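Local coordinates for putative lipoprotein (Clostridium difficile, PDB 4EXR) that is of unknown function but is built from two PepSY (peptidase propeptide and YPEB) domains, a family proposed to inhibit peptidases, at residues E121-E126 against Y156-D161; E133-K138 against F144-I149. All coordinates share one frame; numbering follows the deposited sequence. Where two conformers were deposited one is given.

Contact 1. Residues E121-E126 against Y156-D161; sequences EIALKE and YDIKVD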
loop_
_atom_site.group_PDB
_atom_site.type_symbol
_atom_site.label_atom_id
_atom_site.label_comp_id
_atom_site.label_asym_id
_atom_site.label_seq_id
_atom_site.Cartn_x
_atom_site.Cartn_y
_atom_site.Cartn_z
ATOM N N GLU A 121 -30.274 7.994 -6.263
ATOM C CA GLU A 121 -31.577 8.382 -6.828
ATOM C C GLU A 121 -31.765 9.898 -6.849
ATOM O O GLU A 121 -32.253 10.453 -7.827
ATOM C CB GLU A 121 -32.719 7.717 -6.062
ATOM C CG GLU A 121 -32.820 6.217 -6.291
ATOM C CD GLU A 121 -33.745 5.537 -5.300
ATOM O OE1 GLU A 121 -34.286 6.226 -4.402
ATOM O OE2 GLU A 121 -33.921 4.306 -5.418
ATOM N N ILE A 122 -31.373 10.568 -5.772
ATOM C CA ILE A 122 -31.426 12.025 -5.724
ATOM C C ILE A 122 -30.526 12.654 -6.793
ATOM O O ILE A 122 -30.926 13.590 -7.495
ATOM C CB ILE A 122 -31.037 12.556 -4.320
ATOM C CG1 ILE A 122 -32.172 12.283 -3.329
ATOM C CG2 ILE A 122 -30.720 14.049 -4.376
ATOM C CD1 ILE A 122 -31.809 12.523 -1.876
ATOM N N ALA A 123 -29.312 12.130 -6.924
ATOM C CA ALA A 123 -28.362 12.649 -7.908
ATOM C C ALA A 123 -28.858 12.445 -9.339
ATOM O O ALA A 123 -28.672 13.303 -10.207
ATOM C CB ALA A 123 -26.995 11.995 -7.721
ATOM N N LEU A 124 -29.483 11.303 -9.582
ATOM C CA LEU A 124 -29.971 10.985 -10.922
ATOM C C LEU A 124 -31.142 11.867 -11.359
ATOM O O LEU A 124 -31.357 12.064 -12.553
ATOM C CB LEU A 124 -30.342 9.514 -11.018
ATOM C CG LEU A 124 -29.150 8.595 -11.248
ATOM C CD1 LEU A 124 -29.558 7.152 -11.043
ATOM C CD2 LEU A 124 -28.576 8.803 -12.646
ATOM N N LYS A 125 -31.893 12.390 -10.391
ATOM C CA LYS A 125 -32.987 13.309 -10.684
ATOM C C LYS A 125 -32.455 14.703 -10.975
ATOM O O LYS A 125 -33.147 15.534 -11.562
ATOM C CB LYS A 125 -33.984 13.362 -9.522
ATOM C CG LYS A 125 -34.642 12.030 -9.212
ATOM C CD LYS A 125 -36.131 12.190 -8.975
ATOM C CE LYS A 125 -36.428 13.053 -7.771
ATOM N NZ LYS A 125 -37.897 13.287 -7.648
ATOM N N GLU A 126 -31.225 14.961 -10.551
ATOM C CA GLU A 126 -30.574 16.239 -10.819
ATOM C C GLU A 126 -29.857 16.188 -12.167
ATOM O O GLU A 126 -29.719 17.202 -12.860
ATOM C CB GLU A 126 -29.570 16.569 -9.712
ATOM C CG GLU A 126 -28.951 17.945 -9.833
ATOM C CD GLU A 126 -29.963 19.058 -9.605
ATOM O OE1 GLU A 126 -30.973 18.814 -8.903
ATOM O OE2 GLU A 126 -29.747 20.176 -10.127
ATOM N N TYR A 156 -20.042 13.937 -14.537
ATOM C CA TYR A 156 -20.594 14.872 -13.565
ATOM C C TYR A 156 -20.405 14.326 -12.164
ATOM O O TYR A 156 -20.616 13.135 -11.920
ATOM C CB TYR A 156 -22.093 15.103 -13.815
ATOM C CG TYR A 156 -22.412 15.742 -15.148
ATOM C CD1 TYR A 156 -22.641 14.965 -16.275
ATOM C CD2 TYR A 156 -22.488 17.125 -15.280
ATOM C CE1 TYR A 156 -22.929 15.543 -17.498
ATOM C CE2 TYR A 156 -22.778 17.714 -16.502
ATOM C CZ TYR A 156 -22.997 16.916 -17.608
ATOM O OH TYR A 156 -23.282 17.488 -18.829
ATOM N N ASP A 157 -19.989 15.196 -11.250
ATOM C CA ASP A 157 -19.975 14.868 -9.834
ATOM C C ASP A 157 -21.109 15.630 -9.159
ATOM O O ASP A 157 -21.192 16.860 -9.252
ATOM C CB ASP A 157 -18.629 15.227 -9.200
ATOM C CG ASP A 157 -17.517 14.259 -9.591
ATOM O OD1 ASP A 157 -17.802 13.059 -9.791
ATOM O OD2 ASP A 157 -16.352 14.700 -9.691
ATOM N N ILE A 158 -22.002 14.890 -8.514
ATOM C CA ILE A 158 -23.122 15.483 -7.810
ATOM C C ILE A 158 -22.895 15.257 -6.323
ATOM O O ILE A 158 -22.733 14.116 -5.890
ATOM C CB ILE A 158 -24.457 14.792 -8.180
ATOM C CG1 ILE A 158 -24.593 14.606 -9.697
ATOM C CG2 ILE A 158 -25.645 15.562 -7.579
ATOM C CD1 ILE A 158 -24.760 15.888 -10.466
ATOM N N LYS A 159 -22.892 16.329 -5.541
ATOM C CA LYS A 159 -22.745 16.199 -4.099
ATOM C C LYS A 159 -24.097 16.324 -3.419
ATOM O O LYS A 159 -24.834 17.289 -3.652
ATOM C CB LYS A 159 -21.740 17.222 -3.565
ATOM C CG LYS A 159 -20.369 17.048 -4.205
ATOM C CD LYS A 159 -19.325 18.015 -3.678
ATOM C CE LYS A 159 -17.967 17.690 -4.296
ATOM N NZ LYS A 159 -16.910 18.644 -3.880
ATOM N N VAL A 160 -24.430 15.320 -2.611
ATOM C CA VAL A 160 -25.713 15.257 -1.920
ATOM C C VAL A 160 -25.485 15.216 -0.405
ATOM O O VAL A 160 -24.753 14.353 0.077
ATOM C CB VAL A 160 -26.484 13.981 -2.337
ATOM C CG1 VAL A 160 -27.801 13.867 -1.583
ATOM C CG2 VAL A 160 -26.703 13.934 -3.858
ATOM N N ASP A 161 -26.101 16.142 0.340
ATOM C CA ASP A 161 -26.049 16.109 1.810
ATOM C C ASP A 161 -26.492 14.740 2.328
ATOM O O ASP A 161 -27.586 14.261 2.004
ATOM C CB ASP A 161 -26.942 17.196 2.417
ATOM C CG ASP A 161 -26.777 17.306 3.927
ATOM O OD1 ASP A 161 -27.180 16.367 4.652
ATOM O OD2 ASP A 161 -26.248 18.337 4.394
#
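Helix 116-126 of the second PepSY region packs against the strand following the 130-151 hairpin, and segments 121-126 and 156-161 meet through four aliphatic side chains. Their axes approach to 8.7 Å with N-to-C directions 129° apart, a close spacing that the small side chain of Ala123 permits. Ala123 CB faces the branch point of Ile158, 3.8 Å from Ile158 CB and equally near Ile158 CG2, while Ile158 CG1 passes a little farther off. One helical position earlier, Ile122 meets Val160 by its short branch: Ile122 CG2 comes 4.0 Å from Val160 CG1 and almost as close to Val160 CG2, the two side chains crossing at a slant. That methyl reaches the strand because Ile122 CG1 is turned to lie beside the backbone N (chi1 -73°), which leaves CG2 anti to that N. Ala123 CB also touches Val160 CG2, more loosely at 4.3 Å. The contact is purely apolar. Ile147 and Ile149 of strand 142-151 extend the floor beneath Ala123, and Val167 of strand 167-172 adds to it beside Ile122. A helix laid on one face of an antiparallel sheet in this way is consistent with the PepSY fold.

Contact 2. Residues E133-K138 against F144-I149; sequences EWSLDK and FYKIRI. With NA (sodium ion), chain B.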
loop_
_atom_site.group_PDB
_atom_site.type_symbol
_atom_site.label_atom_id
_atom_site.label_comp_id
_atom_site.label_asym_id
_atom_site.label_seq_id
_atom_site.Cartn_x
_atom_site.Cartn_y
_atom_site.Cartn_z
ATOM N N GLU A 133 -19.578 5.608 -9.864
ATOM C CA GLU A 133 -18.916 5.543 -8.568
ATOM C C GLU A 133 -19.677 6.390 -7.567
ATOM O O GLU A 133 -20.395 7.318 -7.940
ATOM C CB GLU A 133 -17.466 6.050 -8.673
ATOM C CG GLU A 133 -16.649 5.894 -7.383
ATOM C CD GLU A 133 -15.492 6.870 -7.277
ATOM O OE1 GLU A 133 -14.826 7.111 -8.303
ATOM O OE2 GLU A 133 -15.253 7.400 -6.166
ATOM N N TRP A 134 -19.535 6.053 -6.286
ATOM C CA TRP A 134 -19.986 6.958 -5.242
ATOM C C TRP A 134 -18.944 6.975 -4.139
ATOM O O TRP A 134 -18.188 6.018 -3.965
ATOM C CB TRP A 134 -21.392 6.644 -4.711
ATOM C CG TRP A 134 -21.580 5.343 -3.976
ATOM C CD1 TRP A 134 -22.204 4.210 -4.454
ATOM C CD2 TRP A 134 -21.185 5.043 -2.627
ATOM N NE1 TRP A 134 -22.209 3.239 -3.485
ATOM C CE2 TRP A 134 -21.592 3.718 -2.362
ATOM C CE3 TRP A 134 -20.527 5.766 -1.621
ATOM C CZ2 TRP A 134 -21.353 3.102 -1.142
ATOM C CZ3 TRP A 134 -20.301 5.149 -0.408
ATOM C CH2 TRP A 134 -20.707 3.830 -0.179
ATOM N N SER A 135 -18.882 8.092 -3.432
ATOM C CA SER A 135 -18.029 8.193 -2.266
ATOM C C SER A 135 -18.710 9.037 -1.198
ATOM O O SER A 135 -19.708 9.715 -1.457
ATOM C CB SER A 135 -16.648 8.743 -2.633
ATOM O OG SER A 135 -16.733 9.964 -3.336
ATOM N N LEU A 136 -18.187 8.946 0.012
ATOM C CA LEU A 136 -18.609 9.794 1.101
ATOM C C LEU A 136 -17.379 10.598 1.468
ATOM O O LEU A 136 -16.288 10.046 1.582
ATOM C CB LEU A 136 -19.068 8.947 2.281
ATOM C CG LEU A 136 -20.504 8.449 2.144
ATOM C CD1 LEU A 136 -20.714 7.204 2.993
ATOM C CD2 LEU A 136 -21.470 9.567 2.547
ATOM N N ASP A 137 -17.563 11.903 1.636
ATOM C CA ASP A 137 -16.465 12.814 1.920
ATOM C C ASP A 137 -17.009 13.932 2.806
ATOM O O ASP A 137 -18.226 14.062 2.972
ATOM C CB ASP A 137 -15.913 13.383 0.611
ATOM C CG ASP A 137 -14.503 13.981 0.762
ATOM O OD1 ASP A 137 -13.875 13.843 1.841
ATOM O OD2 ASP A 137 -14.015 14.583 -0.217
ATOM N N LYS A 138 -16.116 14.725 3.387
ATOM C CA LYS A 138 -16.545 15.835 4.217
ATOM C C LYS A 138 -15.746 17.084 3.887
ATOM O O LYS A 138 -14.523 17.036 3.766
ATOM C CB LYS A 138 -16.385 15.506 5.703
ATOM C CG LYS A 138 -16.762 16.682 6.629
ATOM C CD LYS A 138 -16.473 16.393 8.097
ATOM C CE LYS A 138 -14.995 16.580 8.413
ATOM N NZ LYS A 138 -14.691 16.242 9.838
ATOM N N PHE A 144 -21.036 14.542 2.781
ATOM C CA PHE A 144 -21.892 14.397 1.624
ATOM C C PHE A 144 -21.546 13.136 0.836
ATOM O O PHE A 144 -20.414 12.647 0.882
ATOM C CB PHE A 144 -21.780 15.636 0.723
ATOM C CG PHE A 144 -20.363 15.980 0.346
ATOM C CD1 PHE A 144 -19.756 15.381 -0.747
ATOM C CD2 PHE A 144 -19.634 16.896 1.091
ATOM C CE1 PHE A 144 -18.446 15.680 -1.080
ATOM C CE2 PHE A 144 -18.330 17.204 0.757
ATOM C CZ PHE A 144 -17.736 16.600 -0.335
ATOM N N TYR A 145 -22.539 12.609 0.124
ATOM C CA TYR A 145 -22.265 11.630 -0.911
ATOM C C TYR A 145 -21.820 12.401 -2.144
ATOM O O TYR A 145 -22.377 13.449 -2.465
ATOM C CB TYR A 145 -23.520 10.830 -1.260
ATOM C CG TYR A 145 -23.849 9.694 -0.310
ATOM C CD1 TYR A 145 -23.231 8.453 -0.440
ATOM C CD2 TYR A 145 -24.806 9.853 0.686
ATOM C CE1 TYR A 145 -23.538 7.408 0.416
ATOM C CE2 TYR A 145 -25.134 8.804 1.542
ATOM C CZ TYR A 145 -24.496 7.591 1.396
ATOM O OH TYR A 145 -24.806 6.560 2.251
ATOM N N LYS A 146 -20.808 11.893 -2.829
ATOM C CA LYS A 146 -20.399 12.457 -4.103
ATOM C C LYS A 146 -20.673 11.373 -5.138
ATOM O O LYS A 146 -20.033 10.324 -5.122
ATOM C CB LYS A 146 -18.916 12.783 -4.070
ATOM C CG LYS A 146 -18.355 13.371 -5.362
ATOM C CD LYS A 146 -16.847 13.491 -5.221
ATOM C CE LYS A 146 -16.218 14.278 -6.344
ATOM N NZ LYS A 146 -14.754 14.455 -6.106
ATOM N N ILE A 147 -21.649 11.613 -6.007
ATOM C CA ILE A 147 -22.067 10.619 -6.993
ATOM C C ILE A 147 -21.491 10.962 -8.360
ATOM O O ILE A 147 -21.692 12.066 -8.869
ATOM C CB ILE A 147 -23.616 10.536 -7.094
ATOM C CG1 ILE A 147 -24.249 10.426 -5.694
ATOM C CG2 ILE A 147 -24.039 9.395 -8.029
ATOM C CD1 ILE A 147 -23.807 9.220 -4.896
ATOM N N ARG A 148 -20.769 10.015 -8.952
ATOM C CA ARG A 148 -20.198 10.216 -10.276
ATOM C C ARG A 148 -21.152 9.651 -11.340
ATOM O O ARG A 148 -21.491 8.471 -11.307
ATOM C CB ARG A 148 -18.824 9.547 -10.375
ATOM C CG ARG A 148 -18.321 9.365 -11.800
ATOM C CD ARG A 148 -18.032 10.700 -12.459
ATOM N NE ARG A 148 -16.973 11.424 -11.759
ATOM C CZ ARG A 148 -15.762 11.658 -12.257
ATOM N NH1 ARG A 148 -15.445 11.239 -13.478
ATOM N NH2 ARG A 148 -14.871 12.327 -11.534
ATOM N N ILE A 149 -21.595 10.508 -12.255
ATOM C CA ILE A 149 -22.580 10.136 -13.274
ATOM C C ILE A 149 -22.056 10.515 -14.653
ATOM O O ILE A 149 -21.686 11.665 -14.878
ATOM C CB ILE A 149 -23.956 10.836 -13.028
ATOM C CG1 ILE A 149 -24.584 10.345 -11.722
ATOM C CG2 ILE A 149 -24.930 10.611 -14.209
ATOM C CD1 ILE A 149 -25.754 11.176 -11.237
HETATM NA NA NA B . -12.392 12.645 3.188
HETATM O O HOH W 1 -17.583 9.723 -6.130
HETATM O O HOH W 2 -10.040 12.621 3.452
HETATM O O HOH W 3 -13.048 14.017 4.974
#
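Strands 130-139 and 142-151 form an antiparallel beta hairpin, in which Ser135 pairs with Lys146 and Asp137 with Phe144, each through two backbone hydrogen bonds: Lys146 N reaches Ser135 O at 2.8 Å, and Phe144 N reaches Asp137 O at 2.9 Å, each bond being returned. Leu136-Tyr145, a non-hydrogen-bonded pair, lies between them, and Trp134-Ile147, of the same kind, follows beyond Ser135-Lys146. CA-H...O contacts such as Tyr145 CA to Ser135 O supplement the ladder.

Aromatic and apolar packing fills the face carrying Trp134, Leu136, Tyr145 and Ile147. Leu136 CD2 sits almost centrally over one face of the Tyr145 ring, 3.5 Å from the centroid and 5° off the normal, a CH-pi contact. The same ring turns its edge to the face of Trp134 in an offset edge-to-face pair, with planes at 72° and Tyr145 CE1 4.0 Å from Trp134 CE3. Ile147 CD1 packs on Trp134 CB, while Tyr145 OH bonds to the carbonyl of Met114.

On the other face, Phe144 CG stands between its backbone N and carbonyl carbon (chi1 53°), which brings the ring back across the neighbouring strand. There it packs against Asp137 CB, with Asp137 O over one ring face.

Polar groups share this second face. A water donates to Lys146 O at 2.7 Å and also bonds Ser135 OG. Asp137 OD1 binds the sodium ion at 2.3 Å, joined by Val51 O, Asp52 and two waters. The hairpin therefore presents an apolar face to helix 116-126 and a mixed face, where the Phe144 ring sits beside a bound water and a metal ligand, and the sodium ties strand 130-139 to the beginning of strand 49-58.

Contact 2 is nested within the chain loop closed by contact 1, and their centres lie 9 Å apart. Strand 154-161 adjoins strand 142-151, so the strand of contact 1 extends the sheet begun by the hairpin of contact 2: Ile147 N lies 2.7 Å from Ile158 O, a probable hydrogen bond. On the face away from the helix, Asp157 OD1 forms a salt bridge with Arg148 NE at 2.7 Å, and its other oxygen makes a weak, long ion pair with Lys146. On the helix side, the apolar surfaces of both contacts meet beneath helix 116-126 through Ile147. The sodium ion is bound by contact 2, whereas contact 1 supplies none of its ligands.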